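Local coordinates for protein beta-xylosidase (Uncultured organism, PDB 4MLG) that probably hydrolyses xylo-oligosaccharides, splitting off terminal xylose units, as a beta-propeller enzyme of glycoside hydrolase family 43, at residues A[210-213]-A[214-218]; A[266-270]-A[271-275]; A[288-291]-A[292-295]. All blocks are in the same frame, centred on the assembly; numbering follows the deposited sequence.

Contact 1: residues A[210-213]-A[214-218]; sequences KLLS and AGDTK
Asp-216 folds back on Ser-213 and Leu-212, and its side chain can be followed atom by atom. CB comes first: it lies 3.5 Å from Ser-213 OG and almost as close to the carbonyl oxygen of the same serine, so the methylene sits against both oxygens of Ser-213. The next bond leaves with CG trans to the amide nitrogen (chi1 -160°), which carries the carboxylate back along the chain to Leu-212. At the tip, OD2 stands 3.9 Å from Leu-212 CD2, a van der Waals contact in which the two side chains meet at a slant. The charge on OD2 is met from beyond these residues, by a salt bridge to Arg-219 NH1, and Leu-212 also touches that arginine, so the leucine packs close to the ion pair. In the backbone, the amide N of Asp-216 makes a weak bond to Ser-213 O, at 3.5 Å and bent to 136°, which loosely ties the ends of the bend through Ala-214 and Gly-215. Just beyond it, Thr-217 N reaches back to Gly-215 O at 2.7 Å. That second bond closes an inverse gamma turn with Asp-216 at its centre, a tight kink in the surface loop that leads from strand 200-205 to strand 223-230 of the beta-propeller.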
loop_
_atom_site.group_PDB
_atom_site.type_symbol
_atom_site.label_atom_id
_atom_site.label_comp_id
_atom_site.label_asym_id
_atom_site.label_seq_id
_atom_site.Cartn_x
_atom_site.Cartn_y
_atom_site.Cartn_z
ATOM N N LYS A 210 -7.837 17.357 -27.533
ATOM C CA LYS A 210 -7.111 16.094 -27.514
ATOM C C LYS A 210 -6.233 15.995 -26.269
ATOM O O LYS A 210 -5.614 16.979 -25.864
ATOM C CB LYS A 210 -6.258 15.952 -28.778
ATOM C CG LYS A 210 -5.449 14.667 -28.852
ATOM C CD LYS A 210 -4.636 14.600 -30.134
ATOM C CE LYS A 210 -3.791 13.338 -30.184
ATOM N NZ LYS A 210 -4.624 12.107 -30.120
ATOM N N LEU A 211 -6.195 14.809 -25.665
ATOM C CA LEU A 211 -5.368 14.558 -24.485
ATOM C C LEU A 211 -3.910 14.907 -24.739
ATOM O O LEU A 211 -3.342 14.520 -25.759
ATOM C CB LEU A 211 -5.469 13.090 -24.062
ATOM C CG LEU A 211 -6.667 12.672 -23.212
ATOM C CD1 LEU A 211 -6.756 11.157 -23.134
ATOM C CD2 LEU A 211 -6.551 13.267 -21.820
ATOM N N LEU A 212 -3.311 15.642 -23.806
ATOM C CA LEU A 212 -1.908 16.022 -23.920
ATOM C C LEU A 212 -1.010 14.791 -23.985
ATOM O O LEU A 212 -1.167 13.853 -23.202
ATOM C CB LEU A 212 -1.490 16.919 -22.753
ATOM C CG LEU A 212 -2.062 18.335 -22.738
ATOM C CD1 LEU A 212 -1.627 19.068 -21.481
ATOM C CD2 LEU A 212 -1.625 19.097 -23.979
ATOM N N SER A 213 -0.078 14.802 -24.933
ATOM C CA SER A 213 0.830 13.679 -25.128
ATOM C C SER A 213 1.934 13.664 -24.076
ATOM O O SER A 213 2.120 14.635 -23.340
ATOM C CB SER A 213 1.436 13.720 -26.532
ATOM O OG SER A 213 2.102 14.948 -26.762
ATOM N N ALA A 214 2.661 12.554 -24.014
ATOM C CA ALA A 214 3.729 12.378 -23.038
ATOM C C ALA A 214 4.967 13.179 -23.417
ATOM O O ALA A 214 5.743 13.588 -22.552
ATOM C CB ALA A 214 4.073 10.909 -22.899
ATOM N N GLY A 215 5.150 13.393 -24.716
ATOM C CA GLY A 215 6.280 14.156 -25.208
ATOM C C GLY A 215 6.109 15.644 -24.974
ATOM O O GLY A 215 7.089 16.382 -24.882
ATOM N N ASP A 216 4.861 16.088 -24.870
ATOM C CA ASP A 216 4.567 17.501 -24.666
ATOM C C ASP A 216 4.887 17.920 -23.233
ATOM O O ASP A 216 3.995 18.313 -22.484
ATOM C CB ASP A 216 3.096 17.784 -24.978
ATOM C CG ASP A 216 2.829 19.248 -25.267
ATOM O OD1 ASP A 216 3.658 20.100 -24.883
ATOM O OD2 ASP A 216 1.783 19.547 -25.879
ATOM N N THR A 217 6.164 17.857 -22.866
ATOM C CA THR A 217 6.582 18.080 -21.481
ATOM C C THR A 217 6.443 19.528 -21.015
ATOM O O THR A 217 6.667 19.831 -19.843
ATOM C CB THR A 217 8.035 17.616 -21.244
ATOM O OG1 THR A 217 8.926 18.376 -22.070
ATOM C CG2 THR A 217 8.182 16.137 -21.567
ATOM N N LYS A 218 6.075 20.421 -21.927
ATOM C CA LYS A 218 5.892 21.824 -21.572
ATOM C C LYS A 218 4.452 22.124 -21.161
ATOM O O LYS A 218 4.154 23.206 -20.656
ATOM C CB LYS A 218 6.333 22.735 -22.721
ATOM C CG LYS A 218 7.759 23.250 -22.575
ATOM C CD LYS A 218 8.249 23.957 -23.830
ATOM C CE LYS A 218 8.791 22.966 -24.847
ATOM N NZ LYS A 218 9.464 23.657 -25.982
#

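Contact 2: residues A[266-270]-A[271-275]; sequences TPVVG and WTTHH. With CA (calcium ion), chain M; SO4 (sulfate ion), chain N.
A bound water donates to both Thr-272 O, at 2.6 Å, and Val-269 O, at 3.1 Å, bridging two carbonyls on either side of the bend at Gly-270 and Trp-271. The isopropyl group of Val-268 packs at the same place: its CG2 comes to 3.8 Å from Thr-272 O and a little farther from CB of Thr-273. A second water donates a hydrogen bond to Thr-266 O and is hydrogen-bonded to Thr-273 OG1, 3.1 Å away, so the two limbs are laced together by solvent. Gly-270 takes backbone angles (117°/153°) at which a CB would be pressed against the preceding carbonyl oxygen. At the turn, Trp-271 leaves the chain away from the first limb, and its indole meets His-244 edge-to-face.

This is the connection between strands 258-265 and 276-280 of the propeller, and its returning limb delivers a metal ligand, as in other family 43 enzymes that hold calcium near the propeller axis. His-274 binds the calcium ion through NE2 at 2.8 Å, with the metal at the ring edge and in its plane; Asp-85 supplies the other protein ligand. The ring is swung out with CG anti to the backbone N (chi1 -153°), and its other nitrogen, ND1, is turned to a sulfate. That bond, to O2 at 3.3 Å, is weak and bent, and the sulfate probably came from the crystallisation liquor.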
loop_
_atom_site.group_PDB
_atom_site.type_symbol
_atom_site.label_atom_id
_atom_site.label_comp_id
_atom_site.label_asym_id
_atom_site.label_seq_id
_atom_site.Cartn_x
_atom_site.Cartn_y
_atom_site.Cartn_z
ATOM N N THR A 266 6.955 31.331 -15.285
ATOM C CA THR A 266 8.147 30.904 -16.014
ATOM C C THR A 266 9.131 30.268 -15.026
ATOM O O THR A 266 8.968 30.437 -13.817
ATOM C CB THR A 266 8.802 32.107 -16.724
ATOM O OG1 THR A 266 9.156 33.103 -15.758
ATOM C CG2 THR A 266 7.845 32.710 -17.741
ATOM N N PRO A 267 10.138 29.520 -15.527
ATOM C CA PRO A 267 11.108 28.856 -14.646
ATOM C C PRO A 267 11.704 29.747 -13.560
ATOM O O PRO A 267 11.980 30.921 -13.800
ATOM C CB PRO A 267 12.200 28.414 -15.618
ATOM C CG PRO A 267 11.461 28.118 -16.865
ATOM C CD PRO A 267 10.344 29.132 -16.937
ATOM N N VAL A 268 11.891 29.178 -12.373
ATOM C CA VAL A 268 12.456 29.906 -11.244
ATOM C C VAL A 268 13.797 29.308 -10.836
ATOM O O VAL A 268 14.195 28.255 -11.339
ATOM C CB VAL A 268 11.516 29.870 -10.025
ATOM C CG1 VAL A 268 10.171 30.489 -10.369
ATOM C CG2 VAL A 268 11.341 28.440 -9.535
ATOM N N VAL A 269 14.493 29.981 -9.926
ATOM C CA VAL A 269 15.743 29.454 -9.396
ATOM C C VAL A 269 15.464 28.190 -8.594
ATOM O O VAL A 269 14.793 28.230 -7.562
ATOM C CB VAL A 269 16.473 30.480 -8.513
ATOM C CG1 VAL A 269 17.648 29.828 -7.800
ATOM C CG2 VAL A 269 16.943 31.656 -9.352
ATOM N N GLY A 270 15.978 27.066 -9.081
ATOM C CA GLY A 270 15.693 25.776 -8.485
ATOM C C GLY A 270 14.959 24.898 -9.478
ATOM O O GLY A 270 14.260 25.400 -10.358
ATOM N N TRP A 271 15.116 23.587 -9.339
ATOM C CA TRP A 271 14.522 22.645 -10.277
ATOM C C TRP A 271 13.009 22.573 -10.113
ATOM O O TRP A 271 12.273 22.420 -11.087
ATOM C CB TRP A 271 15.133 21.254 -10.088
ATOM C CG TRP A 271 14.883 20.316 -11.230
ATOM C CD1 TRP A 271 15.729 20.045 -12.266
ATOM C CD2 TRP A 271 13.711 19.520 -11.451
ATOM N NE1 TRP A 271 15.156 19.132 -13.119
ATOM C CE2 TRP A 271 13.917 18.794 -12.640
ATOM C CE3 TRP A 271 12.507 19.351 -10.758
ATOM C CZ2 TRP A 271 12.967 17.913 -13.153
ATOM C CZ3 TRP A 271 11.563 18.478 -11.270
ATOM C CH2 TRP A 271 11.798 17.770 -12.455
ATOM N N THR A 272 12.544 22.687 -8.874
ATOM C CA THR A 272 11.125 22.526 -8.586
ATOM C C THR A 272 10.378 23.853 -8.566
ATOM O O THR A 272 10.931 24.888 -8.200
ATOM C CB THR A 272 10.906 21.824 -7.235
ATOM O OG1 THR A 272 11.337 22.684 -6.175
ATOM C CG2 THR A 272 11.688 20.523 -7.179
ATOM N N THR A 273 9.114 23.808 -8.970
ATOM C CA THR A 273 8.223 24.952 -8.838
ATOM C C THR A 273 6.858 24.481 -8.332
ATOM O O THR A 273 6.264 23.551 -8.877
ATOM C CB THR A 273 8.102 25.753 -10.158
ATOM O OG1 THR A 273 7.204 26.855 -9.975
ATOM C CG2 THR A 273 7.607 24.872 -11.301
ATOM N N HIS A 274 6.382 25.109 -7.264
ATOM C CA HIS A 274 5.136 24.699 -6.625
ATOM C C HIS A 274 4.368 25.941 -6.206
ATOM O O HIS A 274 4.971 26.972 -5.918
ATOM C CB HIS A 274 5.432 23.832 -5.404
ATOM C CG HIS A 274 4.343 22.862 -5.071
ATOM N ND1 HIS A 274 4.481 21.503 -5.248
ATOM C CD2 HIS A 274 3.098 23.054 -4.575
ATOM C CE1 HIS A 274 3.369 20.897 -4.871
ATOM N NE2 HIS A 274 2.513 21.816 -4.462
ATOM N N HIS A 275 3.042 25.847 -6.157
ATOM C CA HIS A 275 2.231 27.045 -5.977
ATOM C C HIS A 275 0.878 26.813 -5.311
ATOM O O HIS A 275 0.509 25.686 -4.979
ATOM C CB HIS A 275 1.965 27.677 -7.335
ATOM C CG HIS A 275 0.957 26.926 -8.142
ATOM N ND1 HIS A 275 1.188 25.652 -8.615
ATOM C CD2 HIS A 275 -0.297 27.251 -8.532
ATOM C CE1 HIS A 275 0.126 25.232 -9.276
ATOM N NE2 HIS A 275 -0.791 26.183 -9.240
HETATM CA CA CA M . -0.101 22.013 -3.502
HETATM S S SO4 N . 7.322 17.973 -4.084
HETATM O O1 SO4 N . 7.879 18.654 -2.919
HETATM O O2 SO4 N . 6.470 18.894 -4.829
HETATM O O3 SO4 N . 8.409 17.509 -4.941
HETATM O O4 SO4 N . 6.522 16.836 -3.639
HETATM O O HOH W 1 8.035 27.864 -12.774
HETATM O O HOH W 2 12.734 26.004 -6.770
#

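Contact 3: residues A[288-291]-A[292-295]; sequences HHDC and VPSK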
loop_
_atom_site.group_PDB
_atom_site.type_symbol
_atom_site.label_atom_id
_atom_site.label_comp_id
_atom_site.label_asym_id
_atom_site.label_seq_id
_atom_site.Cartn_x
_atom_site.Cartn_y
_atom_site.Cartn_z
ATOM N N HIS A 288 4.411 30.868 -4.078
ATOM C CA HIS A 288 5.303 29.875 -4.671
ATOM C C HIS A 288 6.659 29.889 -3.975
ATOM O O HIS A 288 6.775 30.387 -2.856
ATOM C CB HIS A 288 5.460 30.114 -6.176
ATOM C CG HIS A 288 5.954 31.484 -6.526
ATOM N ND1 HIS A 288 5.187 32.617 -6.366
ATOM C CD2 HIS A 288 7.135 31.900 -7.043
ATOM C CE1 HIS A 288 5.875 33.673 -6.761
ATOM N NE2 HIS A 288 7.061 33.265 -7.176
ATOM N N HIS A 289 7.681 29.342 -4.628
ATOM C CA HIS A 289 9.023 29.332 -4.049
ATOM C C HIS A 289 10.142 29.311 -5.089
ATOM O O HIS A 289 9.930 28.931 -6.240
ATOM C CB HIS A 289 9.192 28.153 -3.080
ATOM C CG HIS A 289 9.091 26.805 -3.729
ATOM N ND1 HIS A 289 8.229 25.828 -3.277
ATOM C CD2 HIS A 289 9.748 26.266 -4.783
ATOM C CE1 HIS A 289 8.357 24.749 -4.028
ATOM N NE2 HIS A 289 9.270 24.989 -4.951
ATOM N N ASP A 290 11.333 29.723 -4.666
ATOM C CA ASP A 290 12.547 29.528 -5.451
ATOM C C ASP A 290 13.748 29.327 -4.528
ATOM O O ASP A 290 13.628 29.455 -3.310
ATOM C CB ASP A 290 12.784 30.680 -6.439
ATOM C CG ASP A 290 12.793 32.043 -5.772
ATOM O OD1 ASP A 290 13.048 32.131 -4.553
ATOM O OD2 ASP A 290 12.551 33.041 -6.483
ATOM N N CYS A 291 14.900 29.015 -5.107
ATOM C CA CYS A 291 16.075 28.691 -4.307
ATOM C C CYS A 291 17.125 29.798 -4.333
ATOM O O CYS A 291 18.326 29.528 -4.371
ATOM C CB CYS A 291 16.678 27.365 -4.774
ATOM S SG CYS A 291 15.483 26.007 -4.820
ATOM N N VAL A 292 16.661 31.045 -4.306
ATOM C CA VAL A 292 17.559 32.196 -4.282
ATOM C C VAL A 292 18.324 32.366 -2.955
ATOM O O VAL A 292 19.542 32.548 -2.975
ATOM C CB VAL A 292 16.836 33.509 -4.688
ATOM C CG1 VAL A 292 17.750 34.709 -4.499
ATOM C CG2 VAL A 292 16.352 33.425 -6.128
ATOM N N PRO A 293 17.625 32.306 -1.800
ATOM C CA PRO A 293 18.384 32.434 -0.547
ATOM C C PRO A 293 19.359 31.280 -0.308
ATOM O O PRO A 293 20.385 31.473 0.345
ATOM C CB PRO A 293 17.292 32.426 0.526
ATOM C CG PRO A 293 16.069 32.891 -0.176
ATOM C CD PRO A 293 16.172 32.308 -1.549
ATOM N N SER A 294 19.041 30.100 -0.830
ATOM C CA SER A 294 19.907 28.936 -0.665
ATOM C C SER A 294 20.949 28.871 -1.774
ATOM O O SER A 294 21.744 27.931 -1.840
ATOM C CB SER A 294 19.085 27.648 -0.645
ATOM O OG SER A 294 18.511 27.388 -1.915
ATOM N N LYS A 295 20.928 29.877 -2.644
ATOM C CA LYS A 295 21.884 29.998 -3.743
ATOM C C LYS A 295 21.867 28.815 -4.716
ATOM O O LYS A 295 22.916 28.293 -5.090
ATOM C CB LYS A 295 23.302 30.243 -3.208
ATOM C CG LYS A 295 23.458 31.552 -2.445
ATOM C CD LYS A 295 24.888 31.744 -1.955
ATOM C CE LYS A 295 25.072 33.097 -1.284
ATOM N NZ LYS A 295 24.153 33.281 -0.126
#
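Val-292 lays a methyl over the carboxylate of Asp-290: CG2 stands above the face of the group, 3.8 Å from Asp-290 CG and nearly the same from each of the two oxygens. The aspartate reaches this place because its CG lies between the backbone N and the carbonyl carbon (chi1 54°), bringing the flat group round toward the residue two places on. The polar partners of the carboxylate lie outside this turn: OD2 forms a salt bridge with Lys-304 and a hydrogen bond with Thr-322 OG1, while OD1 hydrogen-bonds Tyr-6 OH. With an alanine in place of Asp-290 the carboxylate is gone, which would probably leave Lys-304 without its opposite charge, Tyr-6 OH and Thr-322 OG1 without a partner here, and the Val-292 methyl without the flat group it covers.

Pro-293 follows, its ring packing on Ser-302 of strand 302-308. Ser-294 then curls back to Cys-291, its OG lying 3.4 Å from Cys-291 CB and close to the carbonyl oxygen of that residue. The hydroxyl's hydrogen bond goes instead to Leu-300 O, with a weaker one to Lys-297 O, so it holds the far part of the loop to the turn. At Lys-295 the amide N bonds back to Val-292 O at 3.0 Å, completing a type I beta turn, and the CB of Lys-295 heads away from 288-291.

The turn takes the chain out of strand 283-290 toward strand 302-308. Tyr-6 belongs to strand 5-6, which pairs with strand 302-308 in the last blade, the kind of N- to C-terminal ring closure found in many beta-propellers.

Along the chain the order is contact 1, contact 2, contact 3, all within the family 43 propeller. Contact 1 is a peripheral surface loop between strands 200-205 and 223-230, its centre about 20 Å from that of contact 2 and about 28 Å from that of contact 3, and it touches neither. Contacts 2 and 3 have centres about 9 Å apart and do touch: Val-269 O probably accepts a hydrogen bond from Cys-291 N, and CB of His-274 packs on the His-289 ring. Contact 2 leads into strand 276-280 and contact 3 leaves its neighbour, strand 283-290, so the calcium-binding histidine lies beside the sheet that joins the two ends of the chain.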